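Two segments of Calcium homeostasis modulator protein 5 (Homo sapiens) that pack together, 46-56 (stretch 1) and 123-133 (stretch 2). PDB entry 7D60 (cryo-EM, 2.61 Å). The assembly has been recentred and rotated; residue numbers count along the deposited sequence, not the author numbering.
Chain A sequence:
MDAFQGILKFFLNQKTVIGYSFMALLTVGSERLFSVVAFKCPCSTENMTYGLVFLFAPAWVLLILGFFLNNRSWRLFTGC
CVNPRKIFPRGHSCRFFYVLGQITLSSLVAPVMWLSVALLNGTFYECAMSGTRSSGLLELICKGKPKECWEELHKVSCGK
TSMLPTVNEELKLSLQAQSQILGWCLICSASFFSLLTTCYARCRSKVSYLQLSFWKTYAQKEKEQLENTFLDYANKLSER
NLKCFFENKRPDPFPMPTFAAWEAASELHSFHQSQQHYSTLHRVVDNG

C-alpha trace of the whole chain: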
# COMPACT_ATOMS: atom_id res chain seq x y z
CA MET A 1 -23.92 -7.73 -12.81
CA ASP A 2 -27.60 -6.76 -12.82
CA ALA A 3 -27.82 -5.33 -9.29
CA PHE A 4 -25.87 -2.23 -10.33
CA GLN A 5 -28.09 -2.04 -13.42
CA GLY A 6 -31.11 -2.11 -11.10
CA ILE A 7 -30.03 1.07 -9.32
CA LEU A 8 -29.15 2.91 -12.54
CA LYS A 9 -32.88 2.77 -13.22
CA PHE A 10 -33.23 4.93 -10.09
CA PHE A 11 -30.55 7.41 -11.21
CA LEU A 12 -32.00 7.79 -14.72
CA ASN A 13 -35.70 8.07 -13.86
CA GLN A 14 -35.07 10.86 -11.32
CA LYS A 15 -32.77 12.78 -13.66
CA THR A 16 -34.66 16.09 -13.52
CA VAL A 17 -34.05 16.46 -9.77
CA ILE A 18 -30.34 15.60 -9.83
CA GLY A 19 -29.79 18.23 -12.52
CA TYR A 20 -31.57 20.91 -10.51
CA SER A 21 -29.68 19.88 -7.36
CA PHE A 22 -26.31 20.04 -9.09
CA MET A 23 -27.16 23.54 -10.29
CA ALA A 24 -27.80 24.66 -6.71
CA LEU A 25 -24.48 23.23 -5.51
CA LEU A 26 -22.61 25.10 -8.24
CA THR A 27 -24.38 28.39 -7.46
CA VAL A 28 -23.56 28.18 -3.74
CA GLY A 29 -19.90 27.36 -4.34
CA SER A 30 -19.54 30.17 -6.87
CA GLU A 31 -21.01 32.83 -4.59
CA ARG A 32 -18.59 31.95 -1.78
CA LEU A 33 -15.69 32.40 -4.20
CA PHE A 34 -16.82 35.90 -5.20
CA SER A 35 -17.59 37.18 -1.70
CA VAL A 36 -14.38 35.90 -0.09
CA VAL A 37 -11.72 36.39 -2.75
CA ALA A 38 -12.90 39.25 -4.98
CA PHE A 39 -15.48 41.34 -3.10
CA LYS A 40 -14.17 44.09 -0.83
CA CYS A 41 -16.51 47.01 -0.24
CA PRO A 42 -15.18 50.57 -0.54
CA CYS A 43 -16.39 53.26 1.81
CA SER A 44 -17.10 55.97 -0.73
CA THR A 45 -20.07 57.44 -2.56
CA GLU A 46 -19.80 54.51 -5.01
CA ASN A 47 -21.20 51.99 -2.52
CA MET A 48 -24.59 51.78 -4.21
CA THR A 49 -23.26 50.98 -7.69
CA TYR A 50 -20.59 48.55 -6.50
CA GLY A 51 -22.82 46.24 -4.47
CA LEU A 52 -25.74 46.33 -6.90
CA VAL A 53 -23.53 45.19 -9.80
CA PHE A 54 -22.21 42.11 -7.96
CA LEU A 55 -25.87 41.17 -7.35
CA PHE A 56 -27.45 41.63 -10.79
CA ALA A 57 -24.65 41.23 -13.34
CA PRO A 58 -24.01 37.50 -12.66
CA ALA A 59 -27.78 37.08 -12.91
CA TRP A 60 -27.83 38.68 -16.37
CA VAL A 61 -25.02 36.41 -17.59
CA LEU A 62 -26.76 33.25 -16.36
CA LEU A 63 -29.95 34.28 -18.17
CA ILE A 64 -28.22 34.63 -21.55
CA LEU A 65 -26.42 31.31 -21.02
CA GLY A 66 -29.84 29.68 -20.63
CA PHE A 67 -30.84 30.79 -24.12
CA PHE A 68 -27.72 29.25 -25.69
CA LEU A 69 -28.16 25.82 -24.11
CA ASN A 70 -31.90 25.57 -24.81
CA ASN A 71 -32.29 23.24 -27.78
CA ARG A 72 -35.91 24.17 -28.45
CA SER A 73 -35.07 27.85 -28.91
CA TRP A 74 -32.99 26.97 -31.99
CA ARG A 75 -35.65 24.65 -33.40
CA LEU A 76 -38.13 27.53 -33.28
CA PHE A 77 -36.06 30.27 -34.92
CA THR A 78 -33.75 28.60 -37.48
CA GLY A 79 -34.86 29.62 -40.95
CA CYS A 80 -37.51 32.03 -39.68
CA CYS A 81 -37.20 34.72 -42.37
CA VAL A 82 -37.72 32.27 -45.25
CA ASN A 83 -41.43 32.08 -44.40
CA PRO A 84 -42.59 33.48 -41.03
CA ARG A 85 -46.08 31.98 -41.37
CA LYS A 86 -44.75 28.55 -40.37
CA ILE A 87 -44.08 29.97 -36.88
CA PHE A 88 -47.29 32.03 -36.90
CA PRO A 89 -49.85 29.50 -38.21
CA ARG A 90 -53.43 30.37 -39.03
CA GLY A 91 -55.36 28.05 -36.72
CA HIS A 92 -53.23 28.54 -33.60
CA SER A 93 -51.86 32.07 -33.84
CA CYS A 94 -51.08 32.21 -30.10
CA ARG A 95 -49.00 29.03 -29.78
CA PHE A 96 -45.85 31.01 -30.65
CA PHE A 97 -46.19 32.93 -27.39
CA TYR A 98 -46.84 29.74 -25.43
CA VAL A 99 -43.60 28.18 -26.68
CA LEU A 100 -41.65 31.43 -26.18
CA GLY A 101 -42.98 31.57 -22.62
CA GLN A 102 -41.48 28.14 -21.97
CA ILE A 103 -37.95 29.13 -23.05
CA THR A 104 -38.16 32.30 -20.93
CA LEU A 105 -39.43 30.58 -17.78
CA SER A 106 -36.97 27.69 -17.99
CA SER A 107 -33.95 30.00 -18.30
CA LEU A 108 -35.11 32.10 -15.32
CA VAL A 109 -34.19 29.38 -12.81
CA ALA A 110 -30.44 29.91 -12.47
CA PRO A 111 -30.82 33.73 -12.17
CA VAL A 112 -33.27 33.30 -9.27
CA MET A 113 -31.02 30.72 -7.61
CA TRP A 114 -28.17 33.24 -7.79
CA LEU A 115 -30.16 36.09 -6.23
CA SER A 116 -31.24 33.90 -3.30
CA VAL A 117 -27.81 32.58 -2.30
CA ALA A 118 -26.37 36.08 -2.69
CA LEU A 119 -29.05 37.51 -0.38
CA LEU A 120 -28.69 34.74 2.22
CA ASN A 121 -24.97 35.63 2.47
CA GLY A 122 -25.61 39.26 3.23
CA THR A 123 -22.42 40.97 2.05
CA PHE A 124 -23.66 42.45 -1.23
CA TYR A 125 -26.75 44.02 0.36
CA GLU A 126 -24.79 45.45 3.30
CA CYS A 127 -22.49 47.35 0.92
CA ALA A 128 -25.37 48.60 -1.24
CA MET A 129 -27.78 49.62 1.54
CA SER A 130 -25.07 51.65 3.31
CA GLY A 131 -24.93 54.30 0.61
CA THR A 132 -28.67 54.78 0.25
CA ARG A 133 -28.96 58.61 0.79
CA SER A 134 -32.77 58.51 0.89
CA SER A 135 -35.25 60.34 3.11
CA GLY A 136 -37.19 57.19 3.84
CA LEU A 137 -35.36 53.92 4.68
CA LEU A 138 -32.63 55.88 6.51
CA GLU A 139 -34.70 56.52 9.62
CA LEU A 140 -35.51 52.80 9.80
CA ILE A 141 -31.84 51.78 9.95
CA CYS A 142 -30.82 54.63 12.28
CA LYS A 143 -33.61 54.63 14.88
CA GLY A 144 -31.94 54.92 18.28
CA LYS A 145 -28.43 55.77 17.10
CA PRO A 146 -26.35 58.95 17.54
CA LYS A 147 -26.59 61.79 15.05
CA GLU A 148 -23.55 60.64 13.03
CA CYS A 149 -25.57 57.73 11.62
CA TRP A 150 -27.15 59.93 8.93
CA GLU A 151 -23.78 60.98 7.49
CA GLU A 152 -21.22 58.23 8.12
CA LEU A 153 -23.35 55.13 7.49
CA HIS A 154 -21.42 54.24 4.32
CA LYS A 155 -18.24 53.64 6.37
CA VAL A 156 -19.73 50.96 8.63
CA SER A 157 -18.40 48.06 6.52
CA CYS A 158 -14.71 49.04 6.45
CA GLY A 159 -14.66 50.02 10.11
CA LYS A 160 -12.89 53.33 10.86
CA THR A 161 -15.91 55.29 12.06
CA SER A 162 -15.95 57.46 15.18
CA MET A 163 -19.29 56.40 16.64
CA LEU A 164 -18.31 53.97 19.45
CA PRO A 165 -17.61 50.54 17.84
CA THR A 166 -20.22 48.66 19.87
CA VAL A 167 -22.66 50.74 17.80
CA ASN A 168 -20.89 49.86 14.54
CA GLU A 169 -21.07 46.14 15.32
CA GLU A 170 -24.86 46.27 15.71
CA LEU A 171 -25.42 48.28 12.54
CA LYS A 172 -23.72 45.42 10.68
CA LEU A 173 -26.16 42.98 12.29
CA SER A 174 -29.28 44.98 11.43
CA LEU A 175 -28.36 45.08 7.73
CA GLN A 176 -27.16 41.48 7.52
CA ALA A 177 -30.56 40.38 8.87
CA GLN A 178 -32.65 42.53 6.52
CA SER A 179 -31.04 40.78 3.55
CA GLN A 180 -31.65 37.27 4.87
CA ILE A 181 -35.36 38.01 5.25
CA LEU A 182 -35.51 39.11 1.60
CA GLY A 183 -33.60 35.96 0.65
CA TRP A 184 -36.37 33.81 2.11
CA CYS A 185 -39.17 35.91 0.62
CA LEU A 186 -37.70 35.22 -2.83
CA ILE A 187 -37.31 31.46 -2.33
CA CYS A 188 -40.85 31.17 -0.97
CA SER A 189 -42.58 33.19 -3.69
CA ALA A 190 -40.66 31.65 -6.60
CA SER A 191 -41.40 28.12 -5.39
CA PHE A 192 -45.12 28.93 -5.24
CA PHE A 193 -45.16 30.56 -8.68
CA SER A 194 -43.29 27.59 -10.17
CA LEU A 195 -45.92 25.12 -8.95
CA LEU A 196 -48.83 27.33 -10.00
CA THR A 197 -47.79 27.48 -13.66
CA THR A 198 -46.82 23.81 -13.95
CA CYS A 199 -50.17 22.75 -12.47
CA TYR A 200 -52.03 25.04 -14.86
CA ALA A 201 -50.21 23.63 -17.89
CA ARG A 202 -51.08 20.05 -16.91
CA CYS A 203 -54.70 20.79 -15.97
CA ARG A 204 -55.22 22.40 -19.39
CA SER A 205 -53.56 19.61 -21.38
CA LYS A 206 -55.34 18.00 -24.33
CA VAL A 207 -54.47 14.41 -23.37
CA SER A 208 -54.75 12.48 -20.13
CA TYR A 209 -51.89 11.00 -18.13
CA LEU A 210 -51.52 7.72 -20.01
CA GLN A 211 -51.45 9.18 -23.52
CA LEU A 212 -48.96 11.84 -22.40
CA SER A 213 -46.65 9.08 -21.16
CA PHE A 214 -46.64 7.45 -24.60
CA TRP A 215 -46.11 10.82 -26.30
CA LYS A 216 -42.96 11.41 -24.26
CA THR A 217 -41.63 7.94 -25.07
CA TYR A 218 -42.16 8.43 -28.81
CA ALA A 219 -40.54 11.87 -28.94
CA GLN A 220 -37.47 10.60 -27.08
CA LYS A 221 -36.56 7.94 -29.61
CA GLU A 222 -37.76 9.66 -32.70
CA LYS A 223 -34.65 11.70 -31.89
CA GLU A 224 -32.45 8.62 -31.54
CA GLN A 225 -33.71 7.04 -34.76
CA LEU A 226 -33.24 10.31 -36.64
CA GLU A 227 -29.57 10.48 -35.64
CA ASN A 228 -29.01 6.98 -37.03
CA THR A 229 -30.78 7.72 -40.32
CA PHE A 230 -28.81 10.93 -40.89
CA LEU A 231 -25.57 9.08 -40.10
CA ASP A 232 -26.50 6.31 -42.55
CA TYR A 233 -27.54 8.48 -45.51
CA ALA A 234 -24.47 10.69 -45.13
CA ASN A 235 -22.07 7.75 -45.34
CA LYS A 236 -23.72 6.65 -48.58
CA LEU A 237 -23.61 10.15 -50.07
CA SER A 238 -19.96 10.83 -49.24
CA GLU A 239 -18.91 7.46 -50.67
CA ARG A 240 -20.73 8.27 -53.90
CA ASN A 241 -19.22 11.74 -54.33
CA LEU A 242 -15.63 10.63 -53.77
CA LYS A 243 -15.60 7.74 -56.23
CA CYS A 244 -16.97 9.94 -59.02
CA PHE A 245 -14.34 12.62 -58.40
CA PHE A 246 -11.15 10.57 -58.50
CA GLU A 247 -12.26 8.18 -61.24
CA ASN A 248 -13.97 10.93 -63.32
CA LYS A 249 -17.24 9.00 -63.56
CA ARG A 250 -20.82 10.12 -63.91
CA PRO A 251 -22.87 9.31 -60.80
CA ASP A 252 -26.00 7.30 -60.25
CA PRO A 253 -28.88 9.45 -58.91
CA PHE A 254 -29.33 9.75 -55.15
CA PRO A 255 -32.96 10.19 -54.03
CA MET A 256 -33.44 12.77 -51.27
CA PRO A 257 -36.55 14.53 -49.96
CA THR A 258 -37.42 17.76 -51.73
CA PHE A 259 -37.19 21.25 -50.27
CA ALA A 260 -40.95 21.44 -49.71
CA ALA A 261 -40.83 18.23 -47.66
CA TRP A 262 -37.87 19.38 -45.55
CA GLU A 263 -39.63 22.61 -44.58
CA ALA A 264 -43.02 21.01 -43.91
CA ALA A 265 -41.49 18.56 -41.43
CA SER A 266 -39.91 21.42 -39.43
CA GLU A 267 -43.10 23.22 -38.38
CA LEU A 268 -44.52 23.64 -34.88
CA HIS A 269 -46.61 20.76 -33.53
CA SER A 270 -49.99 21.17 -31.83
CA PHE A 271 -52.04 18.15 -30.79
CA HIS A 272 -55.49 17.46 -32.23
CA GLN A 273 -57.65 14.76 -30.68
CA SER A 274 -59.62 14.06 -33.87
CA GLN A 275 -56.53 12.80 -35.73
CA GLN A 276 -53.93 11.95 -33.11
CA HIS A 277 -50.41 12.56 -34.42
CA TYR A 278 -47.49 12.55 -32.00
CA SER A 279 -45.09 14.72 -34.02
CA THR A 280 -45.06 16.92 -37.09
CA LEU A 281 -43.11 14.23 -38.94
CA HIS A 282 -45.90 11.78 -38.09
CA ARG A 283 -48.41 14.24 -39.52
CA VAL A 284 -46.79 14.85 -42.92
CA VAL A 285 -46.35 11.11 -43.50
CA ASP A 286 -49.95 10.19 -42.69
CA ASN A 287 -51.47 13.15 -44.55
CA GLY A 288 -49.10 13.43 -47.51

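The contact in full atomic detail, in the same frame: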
# COMPACT_ATOMS: atom_id res chain seq x y z
N GLU A 46 -19.53 55.55 -4.03
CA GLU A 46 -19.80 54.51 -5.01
C GLU A 46 -20.14 53.18 -4.34
O GLU A 46 -19.82 52.12 -4.88
CB GLU A 46 -18.61 54.33 -5.95
CG GLU A 46 -17.27 54.23 -5.23
CD GLU A 46 -16.11 54.03 -6.19
OE1 GLU A 46 -15.45 55.02 -6.56
OE2 GLU A 46 -15.84 52.87 -6.56
N ASN A 47 -20.78 53.22 -3.17
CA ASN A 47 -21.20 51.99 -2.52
C ASN A 47 -22.43 51.40 -3.18
O ASN A 47 -22.57 50.17 -3.25
CB ASN A 47 -21.49 52.24 -1.04
CG ASN A 47 -20.37 51.81 -0.15
OD1 ASN A 47 -19.47 51.12 -0.59
ND2 ASN A 47 -20.45 52.17 1.11
N MET A 48 -23.34 52.25 -3.64
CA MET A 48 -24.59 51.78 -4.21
C MET A 48 -24.37 51.07 -5.54
O MET A 48 -24.95 50.01 -5.77
CB MET A 48 -25.55 52.95 -4.39
CG MET A 48 -26.91 52.57 -4.94
SD MET A 48 -27.85 51.49 -3.85
CE MET A 48 -28.88 52.68 -3.01
N THR A 49 -23.51 51.61 -6.40
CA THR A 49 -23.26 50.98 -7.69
C THR A 49 -22.42 49.73 -7.57
O THR A 49 -22.60 48.78 -8.34
CB THR A 49 -22.59 51.99 -8.63
OG1 THR A 49 -23.26 53.25 -8.52
CG2 THR A 49 -22.67 51.53 -10.07
N TYR A 50 -21.51 49.68 -6.60
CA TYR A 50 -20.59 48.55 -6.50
C TYR A 50 -21.28 47.29 -6.00
O TYR A 50 -21.01 46.19 -6.50
CB TYR A 50 -19.42 48.91 -5.59
CG TYR A 50 -18.40 47.83 -5.43
CD1 TYR A 50 -18.30 47.12 -4.25
CD2 TYR A 50 -17.52 47.53 -6.45
CE1 TYR A 50 -17.36 46.14 -4.10
CE2 TYR A 50 -16.57 46.54 -6.30
CZ TYR A 50 -16.50 45.85 -5.12
OH TYR A 50 -15.57 44.87 -4.96
N GLY A 51 -22.16 47.42 -5.01
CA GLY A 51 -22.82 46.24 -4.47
C GLY A 51 -23.98 45.76 -5.29
O GLY A 51 -24.33 44.58 -5.22
N LEU A 52 -24.58 46.64 -6.07
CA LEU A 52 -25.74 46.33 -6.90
C LEU A 52 -25.34 45.77 -8.26
O LEU A 52 -26.20 45.30 -8.99
CB LEU A 52 -26.58 47.59 -7.05
CG LEU A 52 -28.04 47.64 -7.44
CD1 LEU A 52 -28.80 46.94 -6.36
CD2 LEU A 52 -28.46 49.08 -7.50
N VAL A 53 -24.06 45.83 -8.60
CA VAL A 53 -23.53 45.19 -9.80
C VAL A 53 -23.11 43.75 -9.52
O VAL A 53 -23.36 42.85 -10.32
CB VAL A 53 -22.37 46.04 -10.37
CG1 VAL A 53 -21.42 45.24 -11.23
CG2 VAL A 53 -22.92 47.18 -11.19
N PHE A 54 -22.53 43.48 -8.35
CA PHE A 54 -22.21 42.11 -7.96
C PHE A 54 -23.44 41.26 -7.69
O PHE A 54 -23.31 40.04 -7.58
CB PHE A 54 -21.32 42.11 -6.73
CG PHE A 54 -19.85 42.07 -7.03
CD1 PHE A 54 -19.17 43.22 -7.39
CD2 PHE A 54 -19.15 40.88 -6.92
CE1 PHE A 54 -17.83 43.18 -7.64
CE2 PHE A 54 -17.81 40.84 -7.18
CZ PHE A 54 -17.14 41.99 -7.54
N LEU A 55 -24.61 41.87 -7.56
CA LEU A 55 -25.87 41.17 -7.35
C LEU A 55 -26.55 40.82 -8.67
O LEU A 55 -26.98 39.68 -8.86
CB LEU A 55 -26.80 42.06 -6.51
CG LEU A 55 -27.83 41.49 -5.55
CD1 LEU A 55 -27.23 40.43 -4.66
CD2 LEU A 55 -28.39 42.61 -4.72
N PHE A 56 -26.63 41.77 -9.60
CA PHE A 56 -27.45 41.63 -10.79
C PHE A 56 -26.68 41.30 -12.06
O PHE A 56 -27.29 40.81 -13.02
CB PHE A 56 -28.25 42.90 -11.03
CG PHE A 56 -29.37 43.09 -10.05
CD1 PHE A 56 -30.37 42.15 -9.94
CD2 PHE A 56 -29.41 44.21 -9.24
CE1 PHE A 56 -31.40 42.32 -9.04
CE2 PHE A 56 -30.44 44.39 -8.34
CZ PHE A 56 -31.43 43.44 -8.24
N THR A 123 -23.51 40.02 2.24
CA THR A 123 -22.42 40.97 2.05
C THR A 123 -22.68 41.94 0.92
O THR A 123 -22.22 43.09 0.99
CB THR A 123 -21.11 40.23 1.79
OG1 THR A 123 -21.20 39.51 0.56
CG2 THR A 123 -20.83 39.25 2.90
N PHE A 124 -23.40 41.54 -0.13
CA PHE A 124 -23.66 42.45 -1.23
C PHE A 124 -24.74 43.47 -0.89
O PHE A 124 -24.71 44.59 -1.39
CB PHE A 124 -24.08 41.69 -2.50
CG PHE A 124 -23.08 40.67 -2.97
CD1 PHE A 124 -23.51 39.54 -3.63
CD2 PHE A 124 -21.73 40.84 -2.78
CE1 PHE A 124 -22.62 38.59 -4.08
CE2 PHE A 124 -20.83 39.89 -3.22
CZ PHE A 124 -21.28 38.77 -3.87
N TYR A 125 -25.69 43.09 -0.04
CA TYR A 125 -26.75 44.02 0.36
C TYR A 125 -26.26 45.00 1.41
O TYR A 125 -26.73 46.14 1.45
CB TYR A 125 -27.95 43.23 0.88
CG TYR A 125 -29.13 44.05 1.38
CD1 TYR A 125 -30.14 44.43 0.52
CD2 TYR A 125 -29.26 44.39 2.73
CE1 TYR A 125 -31.22 45.16 0.97
CE2 TYR A 125 -30.32 45.11 3.18
CZ TYR A 125 -31.30 45.49 2.30
OH TYR A 125 -32.38 46.21 2.75
N GLU A 126 -25.33 44.58 2.26
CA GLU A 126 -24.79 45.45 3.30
C GLU A 126 -23.98 46.59 2.70
O GLU A 126 -24.05 47.73 3.17
CB GLU A 126 -23.97 44.61 4.27
CG GLU A 126 -23.00 45.37 5.14
CD GLU A 126 -22.13 44.44 5.96
OE1 GLU A 126 -22.55 43.29 6.19
OE2 GLU A 126 -21.02 44.85 6.37
N CYS A 127 -23.23 46.31 1.63
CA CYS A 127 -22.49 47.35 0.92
C CYS A 127 -23.43 48.29 0.18
O CYS A 127 -23.20 49.50 0.15
CB CYS A 127 -21.49 46.70 -0.04
SG CYS A 127 -20.22 47.78 -0.76
N ALA A 128 -24.50 47.77 -0.40
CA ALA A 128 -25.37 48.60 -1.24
C ALA A 128 -26.35 49.42 -0.41
O ALA A 128 -26.68 50.55 -0.80
CB ALA A 128 -26.12 47.73 -2.24
N MET A 129 -26.84 48.89 0.70
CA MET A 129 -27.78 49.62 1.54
C MET A 129 -27.11 50.70 2.38
O MET A 129 -27.80 51.61 2.85
CB MET A 129 -28.54 48.64 2.45
CG MET A 129 -29.83 49.14 3.07
SD MET A 129 -30.82 50.20 2.02
CE MET A 129 -31.66 49.00 1.00
N SER A 130 -25.79 50.64 2.55
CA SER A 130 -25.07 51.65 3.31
C SER A 130 -25.12 53.01 2.63
O SER A 130 -25.34 54.04 3.28
CB SER A 130 -23.62 51.22 3.53
OG SER A 130 -23.56 49.92 4.06
N GLY A 131 -24.91 53.04 1.32
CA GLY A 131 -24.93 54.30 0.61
C GLY A 131 -26.27 54.65 0.01
O GLY A 131 -26.35 54.97 -1.18
N THR A 132 -27.33 54.63 0.81
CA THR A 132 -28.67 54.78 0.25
C THR A 132 -29.04 56.24 -0.02
O THR A 132 -29.60 56.54 -1.08
CB THR A 132 -29.71 54.07 1.13
OG1 THR A 132 -31.02 54.33 0.64
CG2 THR A 132 -29.60 54.45 2.60
N ARG A 133 -28.75 57.15 0.92
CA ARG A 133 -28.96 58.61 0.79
C ARG A 133 -30.42 58.97 0.48
O ARG A 133 -30.69 59.86 -0.32
CB ARG A 133 -28.02 59.22 -0.25
CG ARG A 133 -26.57 59.30 0.17
CD ARG A 133 -26.38 60.23 1.34
NE ARG A 133 -26.19 59.50 2.58
CZ ARG A 133 -26.35 60.02 3.80
NH1 ARG A 133 -26.71 61.28 3.94
NH2 ARG A 133 -26.14 59.26 4.86

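The apolar centre of this contact is built on small residues. Two helices run roughly antiparallel, at 154° between their directions, and their axes close to 7.1 Å, a spacing that leaves little room for side chains between them. Gly51 and Ala128 lie where the helices pack closely. The carbonyl carbon C of Gly51 lies 4.2 Å from CB of Ala128, and O of Gly51 comes within 3.8 Å of O of Phe124, so backbone packs directly on the neighbouring helix. The absence of a side chain at Gly51 is part of the fit: an ideal CB there would point toward the partner and sit 2.9 Å from O of Phe124, a clash, and 3.2 Å from N of Ala128.

Toward the C-terminal end of the first stretch, Phe124 fills the space with the largest covered area of any residue in the contact. CB of Phe54 lies over one face of the Phe124 ring, 4.2 Å from that ring's centroid and only 11° off the normal, a good CH-pi arrangement. The Phe54 and Phe124 rings meet obliquely, with centroids 5.8 Å apart and planes at 43°. Leu55 approaches the edge of the Phe124 ring, CD1 of Leu55 lying 4.0 Å from CD1 of Phe124; its CA-to-CB bond points sideways, but the end of the side chain comes nearer.

In the other direction, Met48 uses its length in the same way. Its CB leaves sideways, yet SD of Met48 reaches 3.4 Å from O of Ala128 and 4.4 Å from CB of Ala128, while CE of Met48 extends to 3.9 Å from CA of Thr132, a poorly ordered residue. Gly131 supplies a second small position: an ideal CB would lie a tight 3.2 Å from CB of Asn47, and N of Gly131 lies 4.2 Å from CB of Asn47.

The polar edge gathers around Asn47 and Cys127. OD1 of Asn47 is 3.4 Å from SG of Cys127, a close contact but not a hydrogen bond, and that sulfur is covalently bonded elsewhere in the structure. SG of Cys127 also meets the edge of the Tyr50 ring, 4.0 Å from CD1 of Tyr50. Ser130 turns its hydroxyl back to its own helix, with a very short 2.4 Å hydrogen bond from OG of Ser130 to O of Glu126.

No hydrogen bond crosses between the stretches. The rule to read here is steric: glycine and alanine where backbones approach, and longer side chains around them.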